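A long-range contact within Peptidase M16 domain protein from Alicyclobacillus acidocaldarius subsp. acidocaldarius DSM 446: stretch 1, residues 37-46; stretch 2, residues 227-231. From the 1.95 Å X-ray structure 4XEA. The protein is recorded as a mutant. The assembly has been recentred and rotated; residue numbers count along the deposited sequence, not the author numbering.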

# COMPACT_ATOMS: atom_id res chain seq x y z
N THR A 37 -6.65 15.87 -16.32
CA THR A 37 -6.47 17.19 -16.95
C THR A 37 -5.13 17.79 -16.57
O THR A 37 -4.67 17.64 -15.44
CB THR A 37 -7.60 18.17 -16.58
OG1 THR A 37 -7.33 19.47 -17.11
CG2 THR A 37 -7.73 18.25 -15.07
N ARG A 38 -4.49 18.43 -17.55
CA ARG A 38 -3.27 19.23 -17.34
C ARG A 38 -3.60 20.57 -16.64
O ARG A 38 -3.50 21.67 -17.24
CB ARG A 38 -2.57 19.48 -18.66
CG ARG A 38 -1.17 20.00 -18.56
CD ARG A 38 -0.54 20.26 -19.93
NE ARG A 38 -0.36 19.08 -20.81
CZ ARG A 38 -1.18 18.70 -21.80
NH1 ARG A 38 -2.34 19.32 -22.02
NH2 ARG A 38 -0.85 17.64 -22.55
N TYR A 39 -3.95 20.45 -15.38
CA TYR A 39 -4.37 21.54 -14.51
C TYR A 39 -4.24 21.06 -13.08
O TYR A 39 -4.81 20.02 -12.70
CB TYR A 39 -5.81 21.91 -14.79
CG TYR A 39 -6.35 23.03 -13.91
CD1 TYR A 39 -5.65 24.22 -13.75
CD2 TYR A 39 -7.56 22.90 -13.26
CE1 TYR A 39 -6.13 25.25 -12.97
CE2 TYR A 39 -8.07 23.94 -12.47
CZ TYR A 39 -7.36 25.11 -12.36
OH TYR A 39 -7.86 26.14 -11.61
N GLY A 40 -3.48 21.77 -12.25
CA GLY A 40 -3.39 21.40 -10.84
C GLY A 40 -3.25 22.59 -9.94
O GLY A 40 -3.50 23.71 -10.37
N SER A 41 -2.78 22.34 -8.72
CA SER A 41 -2.75 23.37 -7.67
C SER A 41 -1.84 24.54 -8.02
O SER A 41 -2.09 25.66 -7.53
CB SER A 41 -2.35 22.79 -6.29
OG SER A 41 -1.02 22.27 -6.27
N VAL A 42 -0.81 24.30 -8.83
CA VAL A 42 0.15 25.36 -9.09
C VAL A 42 -0.23 26.30 -10.24
O VAL A 42 0.43 27.30 -10.44
CB VAL A 42 1.61 24.88 -9.24
CG1 VAL A 42 2.06 24.13 -7.94
CG2 VAL A 42 1.82 24.08 -10.53
N ASP A 43 -1.32 25.98 -10.94
CA ASP A 43 -1.79 26.81 -12.06
C ASP A 43 -2.62 27.97 -11.53
O ASP A 43 -3.81 28.09 -11.80
CB ASP A 43 -2.59 25.95 -13.04
CG ASP A 43 -1.72 25.01 -13.81
OD1 ASP A 43 -0.85 25.54 -14.55
OD2 ASP A 43 -1.89 23.75 -13.65
N ARG A 44 -1.96 28.82 -10.73
CA ARG A 44 -2.61 29.98 -10.12
C ARG A 44 -2.93 31.07 -11.16
O ARG A 44 -3.94 31.74 -11.05
CB ARG A 44 -1.67 30.56 -9.05
CG ARG A 44 -2.17 31.79 -8.35
CD ARG A 44 -1.07 32.43 -7.49
NE ARG A 44 -0.79 31.64 -6.30
CZ ARG A 44 0.31 31.75 -5.55
NH1 ARG A 44 1.30 32.58 -5.90
NH2 ARG A 44 0.43 30.99 -4.46
N ALA A 45 -2.03 31.28 -12.11
CA ALA A 45 -2.21 32.37 -13.07
C ALA A 45 -2.06 31.84 -14.49
O ALA A 45 -1.27 30.90 -14.76
CB ALA A 45 -1.19 33.51 -12.81
N PHE A 46 -2.78 32.48 -15.40
CA PHE A 46 -2.83 32.03 -16.77
C PHE A 46 -3.51 33.10 -17.61
O PHE A 46 -4.20 33.98 -17.10
CB PHE A 46 -3.56 30.69 -16.92
CG PHE A 46 -4.96 30.69 -16.37
CD1 PHE A 46 -5.20 30.42 -15.03
CD2 PHE A 46 -6.06 30.99 -17.20
CE1 PHE A 46 -6.49 30.45 -14.52
CE2 PHE A 46 -7.35 30.98 -16.72
CZ PHE A 46 -7.57 30.71 -15.36
N GLU A 227 -1.90 30.33 -21.84
CA GLU A 227 -0.49 30.71 -21.57
C GLU A 227 -0.31 30.50 -20.03
O GLU A 227 -0.95 31.18 -19.24
CB GLU A 227 -0.18 32.14 -21.93
CG GLU A 227 1.27 32.50 -21.70
CD GLU A 227 1.59 33.94 -21.80
OE1 GLU A 227 0.68 34.75 -21.83
OE2 GLU A 227 2.79 34.28 -21.85
N ARG A 228 0.59 29.61 -19.64
CA ARG A 228 0.81 29.32 -18.21
C ARG A 228 1.70 30.43 -17.64
O ARG A 228 2.75 30.73 -18.21
CB ARG A 228 1.51 27.98 -18.02
CG ARG A 228 0.92 26.82 -18.81
CD ARG A 228 0.04 25.95 -18.04
NE ARG A 228 -0.75 25.05 -18.89
CZ ARG A 228 -1.63 24.19 -18.39
NH1 ARG A 228 -1.76 24.10 -17.07
NH2 ARG A 228 -2.35 23.41 -19.20
N LEU A 229 1.26 31.08 -16.56
CA LEU A 229 2.02 32.20 -15.99
C LEU A 229 2.56 31.87 -14.58
O LEU A 229 1.76 31.60 -13.66
CB LEU A 229 1.14 33.44 -15.94
CG LEU A 229 0.62 33.93 -17.30
CD1 LEU A 229 -0.42 35.02 -17.11
CD2 LEU A 229 1.81 34.42 -18.20
N TYR A 230 3.88 31.89 -14.46
CA TYR A 230 4.64 31.43 -13.28
C TYR A 230 5.72 32.48 -12.98
O TYR A 230 6.20 33.14 -13.91
CB TYR A 230 5.28 30.08 -13.53
CG TYR A 230 4.27 28.95 -13.47
CD1 TYR A 230 3.99 28.31 -12.27
CD2 TYR A 230 3.58 28.56 -14.59
CE1 TYR A 230 3.04 27.29 -12.21
CE2 TYR A 230 2.63 27.54 -14.54
CZ TYR A 230 2.35 26.92 -13.35
OH TYR A 230 1.41 25.91 -13.31
N PRO A 231 6.05 32.68 -11.68
CA PRO A 231 7.04 33.70 -11.29
C PRO A 231 8.49 33.27 -11.55
O PRO A 231 8.79 32.10 -11.72
CB PRO A 231 6.79 33.88 -9.78
CG PRO A 231 6.37 32.46 -9.33
CD PRO A 231 5.55 31.91 -10.52
O HOH W 1 0.67 29.97 -11.84

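Residues far apart in sequence are often joined by a short backbone pairing whose neighbouring side chains reach on to fix the adjoining loop, and this contact, burying 457 Å² in all, is a compact example. Along stretch 2, Glu 227 contributes mainly backbone: its O lies 3.2 Å from Phe 46 CA, a CA-H...O contact of the kind common between antiparallel strands, while its own side chain remains exposed.

Arg 228 pairs with Phe 46 at a non-hydrogen-bonded antiparallel position, their CA atoms 4.8 Å apart. Both side chains start on the same face of the sheet, but the phenyl ring leads away whereas the long arginine reaches the loop. There its guanidinium meets its partners edge-on: Arg 228 NH2 and NH1 both donate to Arg 38 O, at 2.9 and 3.0 Å, and Arg 228 NH1 also forms a salt bridge with Asp 43 OD1 at 3.0 Å, its hydrogen bond weak. Several donors in one plane let a single side chain hold both a carbonyl and a carboxylate.

Leu 229 returns to backbone pairing, its N donating to Ala 45 O at 3.1 Å. On the face opposite Phe 46 and Arg 228, Leu 229 CB packs 3.9 Å from Ala 45 CB, an apolar contact in which the methyl of Ala 45 is buried while Leu 229 remains partly exposed. Water 1 extends the link, donating to Leu 229 O (2.7 Å) and Val 42 O (3.0 Å) and accepting from Ala 45 N (3.0 Å).

Tyr 230 combines polar and apolar contact. Its OH donates to Asp 43 OD1 at 2.6 Å, so this oxygen serves both tyrosine and arginine, while Tyr 230 CE1 packs 3.8 Å from Val 42 CG2. Buried Asp 43 is also tied to its own turn: Asp 43 OD2 accepts from Gly 40 N at 2.9 Å. Pro 231 lies beyond the contact.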